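Local structure of R.MvaI (Kocuria varians, 2OA9) at residues A[136-139]-A[140-144]; A[214-218]-A[219-223]; A[195-198]-A[199-202]. The protein acts as a monomeric restriction endonuclease that recognizes its DNA target sequence asymmetrically and probably cleaves it with the help of bound metal ions. All blocks are in the same frame, centred on the assembly; numbering follows the deposited sequence.

Contact 1: residues A[136-139]-A[140-144]; sequences VFDK and QDIMI
Asp-138 reaches over the turn to Ile-142 and Gln-140. Its CG is lodged between backbone N and carbonyl carbon (chi1 69°), which turns the carboxylate over the bend. There OD1 accepts Ile-142 N at 3.2 Å, from above the carboxylate plane, and more weakly Gln-140 N at 3.0 Å. The Gln-140 side chain crosses that of Asp-138 at about a right angle, with amide and carboxylate planes 53° apart; a water donates to Asp-138 OD2 at 2.7 Å. Ile-142 instead runs alongside the carboxylate, its CB 3.5 Å from Asp-138 OD1.

Phe-137 and Met-143 form a non-hydrogen-bonded antiparallel pair. As modelled, Met-143 SD lies obliquely, 4.8 Å from the Phe-137 ring centroid, a Met-aromatic contact whose exact placement is doubtful.

Asp-138 O accepts Asp-141 N while Asp-138 N donates to Ile-142 O at 3.0 Å, the pattern of a type I turn with a G1 bulge; Asp-141 takes the positive phi. Lys-139 NZ donates to Ser-114 O and forms a salt bridge with Asp-120, as Asp-141 does with Lys-111. The hairpin joins strands 131-138 and 143-151, with strand 119-126 flanking the former, while Val-136 and Ile-144 pack on Tyr-119 and on Tyr-91 of helix 83-91.

Contact 2: residues A[214-218]-A[219-223]; sequences GAYHS and GKKKG
Tyr-216 and Lys-221 lie side by side and point the same way, so that the lysine chain runs along the phenol ring from base to hydroxyl. Both start out alike, with CG anti to the carbonyl carbon (chi1 -69° in Tyr-216 and -63° in Lys-221), and the next two torsions of Lys-221 are extended. The evidence for contact follows the chain outward: Lys-221 CB is 3.7 Å from Tyr-216 CD2, and Lys-221 CD is 3.5 Å from Tyr-216 CE2. That same CD stands 4.0 Å from the ring centroid and 29° off the normal, a CH-pi contact over one face. A bend at the last torsion then brings Lys-221 NZ to 3.8 Å from Tyr-216 OH.

The backbone brings the two residues together. Gly-223 N donates to Tyr-216 O at 2.8 Å in a nearly straight bond, and Lys-221 O approaches Tyr-216 CB at 3.3 Å. Within the loop, Gly-219 to Lys-222 form a type I turn, closed by Lys-222 N to Gly-219 O at 3.2 Å. The positive phi values of Gly-219 and Gly-223, on either side of the three lysines, suit residues without a side chain. Lys-222 brushes Ser-218 with its CB, whereas its end leads away.

Outside the loop, Tyr-216 stacks on His-226, a residue that with His-228 binds cadmium in this crystal, and Arg-88 holds Gly-223 O. The arrangement is that of a glycine- and lysine-rich hairpin loop linking two antiparallel neighbours, strands 207-215 and 225-235, at the protein surface.

Contact 3: residues A[195-198]-A[199-202]; sequences VQSL and CRGI
The guanidinium of Arg-200 is the flat group that meets the preceding turn of the helix, and it does so obliquely: Ser-197 OG and Gln-196 O sit neither squarely over a face nor at an edge. Arg-200 NH2 donates to Ser-197 OG at 3.1 Å, but with an N-H...O angle of 129° the bond is weak. Two torsions explain the approach. The Arg-200 chain leaves with CG anti to the carbonyl carbon, which puts CG 3.3 Å from Gln-196 O, and a bend at chi3 (-61°) then folds the head back over Ser-197.

Beneath it runs regular alpha-helical bonding: Cys-199, Arg-200, Gly-201 and Ile-202 donate their backbone N-H to the carbonyls four residues earlier. Arg-200 N to Gln-196 O, at 2.9 Å, is representative.

Another side of the helix, carrying Val-195, Leu-198, Cys-199 and Ile-202, is apolar. Cys-199 SG lies 4.2 Å from Val-195 CG2, and the sulfur is also 3.4 Å from Val-195 O. Leu-198 CG and Ile-202 CD1 stand 4.4 Å apart, while Ile-202 CG1 comes to 3.5 Å from Leu-198 O. These side chains continue into the protein: Val-195 and Leu-198 pack on Leu-155 of helix 152-162, Leu-198 and Ile-202 on Ile-207, and Cys-199 on Ile-125, which binds calcium in another structure of this enzyme. Near the helix start, Thr-194 OG1 accepts Ser-197 N.

Chemically, then, the segment is amphipathic. Four backbone N-H groups are met by carbonyls of the preceding turn, and the aliphatic and sulfur groups meet at van der Waals distance. The exposed arginine has one weak hydrogen bond within the helix, and this bond alone would probably hold the guanidinium only loosely.

In the fold
Contact 1, then contact 3, then contact 2 come in series along this MvaI/BcnI-type endonuclease chain. Contact 1 closes the hairpin of strands 131-138 and 143-151 in a three-stranded antiparallel sheet. Contact 3 lies within helix 195-204, which leads into strand 207-215 of a five-stranded antiparallel sheet; contact 2 starts at that strand's end and continues into the loop before strand 225-235. Centre to centre they lie about 30 Å (1 and 2), 25 Å (1 and 3) and 35 Å (2 and 3) apart, without touching. Contact 3 is centred about 12 Å from the chain centre, the others about 29 Å: a largely buried helical contact inward of two outlying hairpin ends, probably independent local elements of one fold.

Contact 1: residues A[136-139]-A[140-144]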
loop_
_atom_site.group_PDB
_atom_site.type_symbol
_atom_site.label_atom_id
_atom_site.label_comp_id
_atom_site.label_asym_id
_atom_site.label_seq_id
_atom_site.Cartn_x
_atom_site.Cartn_y
_atom_site.Cartn_z
ATOM N N VAL A 136 -21.300 -2.034 -9.515
ATOM C CA VAL A 136 -21.236 -1.548 -10.883
ATOM C C VAL A 136 -22.557 -0.881 -11.206
ATOM O O VAL A 136 -23.618 -1.446 -10.969
ATOM C CB VAL A 136 -20.921 -2.664 -11.880
ATOM C CG1 VAL A 136 -20.656 -2.097 -13.223
ATOM C CG2 VAL A 136 -19.708 -3.523 -11.432
ATOM N N PHE A 137 -22.461 0.321 -11.758
ATOM C CA PHE A 137 -23.604 1.138 -12.096
ATOM C C PHE A 137 -23.556 1.462 -13.565
ATOM O O PHE A 137 -22.484 1.736 -14.129
ATOM C CB PHE A 137 -23.563 2.472 -11.327
ATOM C CG PHE A 137 -23.528 2.327 -9.833
ATOM C CD1 PHE A 137 -24.669 2.446 -9.070
ATOM C CD2 PHE A 137 -22.323 2.112 -9.185
ATOM C CE1 PHE A 137 -24.624 2.329 -7.688
ATOM C CE2 PHE A 137 -22.285 1.960 -7.800
ATOM C CZ PHE A 137 -23.412 2.053 -7.072
ATOM N N ASP A 138 -24.715 1.468 -14.205
ATOM C CA ASP A 138 -24.766 2.091 -15.529
ATOM C C ASP A 138 -24.943 3.601 -15.373
ATOM O O ASP A 138 -25.034 4.155 -14.245
ATOM C CB ASP A 138 -25.759 1.412 -16.470
ATOM C CG ASP A 138 -27.199 1.612 -16.079
ATOM O OD1 ASP A 138 -27.548 2.589 -15.365
ATOM O OD2 ASP A 138 -28.087 0.826 -16.511
ATOM N N LYS A 139 -24.906 4.275 -16.504
ATOM C CA LYS A 139 -24.872 5.741 -16.527
ATOM C C LYS A 139 -26.225 6.340 -16.181
ATOM O O LYS A 139 -26.324 7.550 -15.963
ATOM C CB LYS A 139 -24.372 6.255 -17.900
ATOM C CG LYS A 139 -22.895 5.978 -18.164
ATOM C CD LYS A 139 -21.965 6.657 -17.175
ATOM C CE LYS A 139 -20.505 6.330 -17.482
ATOM N NZ LYS A 139 -19.563 7.247 -16.757
ATOM N N GLN A 140 -27.251 5.494 -16.110
ATOM C CA GLN A 140 -28.557 5.880 -15.586
ATOM C C GLN A 140 -28.709 5.601 -14.073
ATOM O O GLN A 140 -29.826 5.593 -13.564
ATOM C CB GLN A 140 -29.658 5.181 -16.393
ATOM C CG GLN A 140 -29.715 5.552 -17.892
ATOM C CD GLN A 140 -28.609 4.914 -18.727
ATOM O OE1 GLN A 140 -27.912 5.605 -19.507
ATOM N NE2 GLN A 140 -28.457 3.592 -18.599
ATOM N N ASP A 141 -27.585 5.404 -13.371
ATOM C CA ASP A 141 -27.536 5.184 -11.914
ATOM C C ASP A 141 -28.202 3.896 -11.430
ATOM O O ASP A 141 -28.522 3.760 -10.261
ATOM C CB ASP A 141 -28.075 6.392 -11.124
ATOM C CG ASP A 141 -27.324 7.675 -11.431
ATOM O OD1 ASP A 141 -26.136 7.616 -11.803
ATOM O OD2 ASP A 141 -27.835 8.814 -11.327
ATOM N N ILE A 142 -28.376 2.934 -12.325
ATOM C CA ILE A 142 -28.868 1.628 -11.920
ATOM C C ILE A 142 -27.660 0.814 -11.445
ATOM O O ILE A 142 -26.729 0.626 -12.216
ATOM C CB ILE A 142 -29.558 0.879 -13.083
ATOM C CG1 ILE A 142 -30.731 1.684 -13.663
ATOM C CG2 ILE A 142 -30.032 -0.511 -12.600
ATOM C CD1 ILE A 142 -31.929 1.710 -12.749
ATOM N N MET A 143 -27.705 0.293 -10.222
ATOM C CA MET A 143 -26.685 -0.654 -9.724
ATOM C C MET A 143 -27.014 -2.030 -10.284
ATOM O O MET A 143 -27.939 -2.702 -9.828
ATOM C CB MET A 143 -26.683 -0.680 -8.193
ATOM C CG MET A 143 -25.391 -0.552 -7.482
ATOM S SD MET A 143 -25.114 -1.772 -6.209
ATOM C CE MET A 143 -24.721 -3.059 -7.381
ATOM N N ILE A 144 -26.259 -2.431 -11.287
ATOM C CA ILE A 144 -26.600 -3.601 -12.104
ATOM C C ILE A 144 -25.929 -4.854 -11.572
ATOM O O ILE A 144 -26.297 -5.964 -11.975
ATOM C CB ILE A 144 -26.360 -3.380 -13.637
ATOM C CG1 ILE A 144 -24.921 -2.952 -13.895
ATOM C CG2 ILE A 144 -27.367 -2.350 -14.227
ATOM C CD1 ILE A 144 -24.510 -2.897 -15.323
HETATM O O HOH W 1 -30.182 2.012 -17.808
#

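Contact 2: residues A[214-218]-A[219-223]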
loop_
_atom_site.group_PDB
_atom_site.type_symbol
_atom_site.label_atom_id
_atom_site.label_comp_id
_atom_site.label_asym_id
_atom_site.label_seq_id
_atom_site.Cartn_x
_atom_site.Cartn_y
_atom_site.Cartn_z
ATOM N N GLY A 214 -5.671 -5.854 -18.077
ATOM C CA GLY A 214 -5.353 -5.709 -19.473
ATOM C C GLY A 214 -5.633 -6.966 -20.256
ATOM O O GLY A 214 -6.237 -7.913 -19.785
ATOM N N ALA A 215 -5.154 -6.940 -21.488
ATOM C CA ALA A 215 -5.238 -8.068 -22.396
ATOM C C ALA A 215 -3.937 -8.216 -23.181
ATOM O O ALA A 215 -3.364 -7.232 -23.655
ATOM C CB ALA A 215 -6.434 -7.891 -23.373
ATOM N N TYR A 216 -3.493 -9.438 -23.357
ATOM C CA TYR A 216 -2.330 -9.703 -24.205
ATOM C C TYR A 216 -2.648 -9.295 -25.642
ATOM O O TYR A 216 -3.741 -9.542 -26.133
ATOM C CB TYR A 216 -1.924 -11.171 -24.114
ATOM C CG TYR A 216 -1.348 -11.543 -22.765
ATOM C CD1 TYR A 216 -0.121 -11.059 -22.354
ATOM C CD2 TYR A 216 -2.073 -12.329 -21.863
ATOM C CE1 TYR A 216 0.417 -11.400 -21.097
ATOM C CE2 TYR A 216 -1.547 -12.669 -20.611
ATOM C CZ TYR A 216 -0.301 -12.199 -20.241
ATOM O OH TYR A 216 0.246 -12.508 -19.003
ATOM N N HIS A 217 -1.708 -8.649 -26.326
ATOM C CA HIS A 217 -1.993 -8.255 -27.715
ATOM C C HIS A 217 -1.525 -9.277 -28.743
ATOM O O HIS A 217 -2.047 -9.281 -29.852
ATOM C CB HIS A 217 -1.473 -6.857 -28.044
ATOM C CG HIS A 217 -0.031 -6.676 -27.766
ATOM N ND1 HIS A 217 0.439 -6.156 -26.581
ATOM C CD2 HIS A 217 1.060 -6.928 -28.532
ATOM C CE1 HIS A 217 1.760 -6.105 -26.625
ATOM N NE2 HIS A 217 2.165 -6.564 -27.800
ATOM N N SER A 218 -0.610 -10.177 -28.364
ATOM C CA SER A 218 -0.033 -11.143 -29.300
ATOM C C SER A 218 0.278 -12.513 -28.682
ATOM O O SER A 218 0.257 -12.692 -27.442
ATOM C CB SER A 218 1.273 -10.579 -29.866
ATOM O OG SER A 218 2.191 -10.346 -28.814
ATOM N N GLY A 219 0.614 -13.451 -29.565
ATOM C CA GLY A 219 1.014 -14.795 -29.187
ATOM C C GLY A 219 -0.161 -15.736 -29.028
ATOM O O GLY A 219 -1.275 -15.458 -29.493
ATOM N N LYS A 220 0.099 -16.868 -28.375
ATOM C CA LYS A 220 -0.950 -17.844 -28.083
ATOM C C LYS A 220 -1.933 -17.276 -27.044
ATOM O O LYS A 220 -3.103 -17.650 -27.030
ATOM C CB LYS A 220 -0.338 -19.175 -27.609
ATOM C CG LYS A 220 0.698 -19.761 -28.589
ATOM C CD LYS A 220 0.842 -21.293 -28.509
ATOM C CE LYS A 220 2.235 -21.781 -28.961
ATOM N NZ LYS A 220 2.291 -22.217 -30.400
ATOM N N LYS A 221 -1.477 -16.344 -26.206
ATOM C CA LYS A 221 -2.363 -15.703 -25.218
ATOM C C LYS A 221 -3.098 -14.469 -25.762
ATOM O O LYS A 221 -3.759 -13.756 -25.026
ATOM C CB LYS A 221 -1.575 -15.274 -23.984
ATOM C CG LYS A 221 -0.916 -16.391 -23.172
ATOM C CD LYS A 221 -0.476 -15.836 -21.799
ATOM C CE LYS A 221 0.715 -16.565 -21.175
ATOM N NZ LYS A 221 1.736 -15.615 -20.615
ATOM N N LYS A 222 -2.955 -14.183 -27.044
ATOM C CA LYS A 222 -3.568 -13.001 -27.643
ATOM C C LYS A 222 -5.052 -12.869 -27.292
ATOM O O LYS A 222 -5.824 -13.818 -27.406
ATOM C CB LYS A 222 -3.317 -13.002 -29.184
ATOM C CG LYS A 222 -4.511 -12.623 -30.069
ATOM C CD LYS A 222 -4.146 -12.613 -31.566
ATOM C CE LYS A 222 -4.972 -11.552 -32.300
ATOM N NZ LYS A 222 -5.184 -11.824 -33.755
ATOM N N GLY A 223 -5.434 -11.693 -26.809
ATOM C CA GLY A 223 -6.820 -11.402 -26.502
ATOM C C GLY A 223 -7.241 -11.838 -25.104
ATOM O O GLY A 223 -8.330 -11.499 -24.659
#

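Contact 3: residues A[195-198]-A[199-202]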
loop_
_atom_site.group_PDB
_atom_site.type_symbol
_atom_site.label_atom_id
_atom_site.label_comp_id
_atom_site.label_asym_id
_atom_site.label_seq_id
_atom_site.Cartn_x
_atom_site.Cartn_y
_atom_site.Cartn_z
ATOM N N VAL A 195 -7.478 -6.069 8.791
ATOM C CA VAL A 195 -8.467 -6.052 7.730
ATOM C C VAL A 195 -9.611 -5.088 8.044
ATOM O O VAL A 195 -10.124 -4.459 7.159
ATOM C CB VAL A 195 -8.961 -7.484 7.349
ATOM C CG1 VAL A 195 -9.747 -8.105 8.471
ATOM C CG2 VAL A 195 -9.731 -7.425 6.025
ATOM N N GLN A 196 -10.007 -4.972 9.300
ATOM C CA GLN A 196 -11.066 -4.045 9.675
ATOM C C GLN A 196 -10.677 -2.601 9.383
ATOM O O GLN A 196 -11.491 -1.822 8.896
ATOM C CB GLN A 196 -11.428 -4.196 11.151
ATOM C CG GLN A 196 -12.205 -5.448 11.446
ATOM C CD GLN A 196 -11.318 -6.686 11.499
ATOM O OE1 GLN A 196 -10.092 -6.590 11.702
ATOM N NE2 GLN A 196 -11.932 -7.853 11.313
ATOM N N SER A 197 -9.420 -2.255 9.655
ATOM C CA SER A 197 -8.948 -0.892 9.404
ATOM C C SER A 197 -8.833 -0.651 7.898
ATOM O O SER A 197 -9.144 0.426 7.399
ATOM C CB SER A 197 -7.590 -0.680 10.049
ATOM O OG SER A 197 -7.661 -0.590 11.439
ATOM N N LEU A 198 -8.402 -1.677 7.179
ATOM C CA LEU A 198 -8.342 -1.603 5.735
ATOM C C LEU A 198 -9.689 -1.274 5.163
ATOM O O LEU A 198 -9.818 -0.409 4.314
ATOM C CB LEU A 198 -7.831 -2.923 5.160
ATOM C CG LEU A 198 -7.843 -3.060 3.642
ATOM C CD1 LEU A 198 -6.680 -2.288 3.091
ATOM C CD2 LEU A 198 -7.775 -4.519 3.172
ATOM N N CYS A 199 -10.705 -2.004 5.612
ATOM C CA CYS A 199 -12.040 -1.802 5.104
ATOM C C CYS A 199 -12.619 -0.453 5.532
ATOM O O CYS A 199 -13.294 0.169 4.732
ATOM C CB CYS A 199 -12.939 -2.931 5.554
ATOM S SG CYS A 199 -12.546 -4.517 4.751
ATOM N N ARG A 200 -12.342 -0.002 6.754
ATOM C CA ARG A 200 -12.760 1.348 7.149
ATOM C C ARG A 200 -12.124 2.392 6.249
ATOM O O ARG A 200 -12.757 3.335 5.800
ATOM C CB ARG A 200 -12.419 1.680 8.612
ATOM C CG ARG A 200 -13.209 0.922 9.642
ATOM C CD ARG A 200 -12.892 1.428 11.085
ATOM N NE ARG A 200 -11.480 1.290 11.509
ATOM C CZ ARG A 200 -10.487 2.237 11.420
ATOM N NH1 ARG A 200 -10.701 3.430 10.938
ATOM N NH2 ARG A 200 -9.255 1.989 11.857
ATOM N N GLY A 201 -10.867 2.185 5.921
ATOM C CA GLY A 201 -10.160 3.119 5.072
ATOM C C GLY A 201 -10.698 3.216 3.666
ATOM O O GLY A 201 -10.744 4.283 3.106
ATOM N N ILE A 202 -11.150 2.074 3.130
ATOM C CA ILE A 202 -11.880 2.090 1.862
ATOM C C ILE A 202 -13.188 2.885 1.972
ATOM O O ILE A 202 -13.459 3.772 1.177
ATOM C CB ILE A 202 -12.112 0.632 1.354
ATOM C CG1 ILE A 202 -10.778 -0.025 1.000
ATOM C CG2 ILE A 202 -13.038 0.653 0.107
ATOM C CD1 ILE A 202 -10.845 -1.522 0.785
#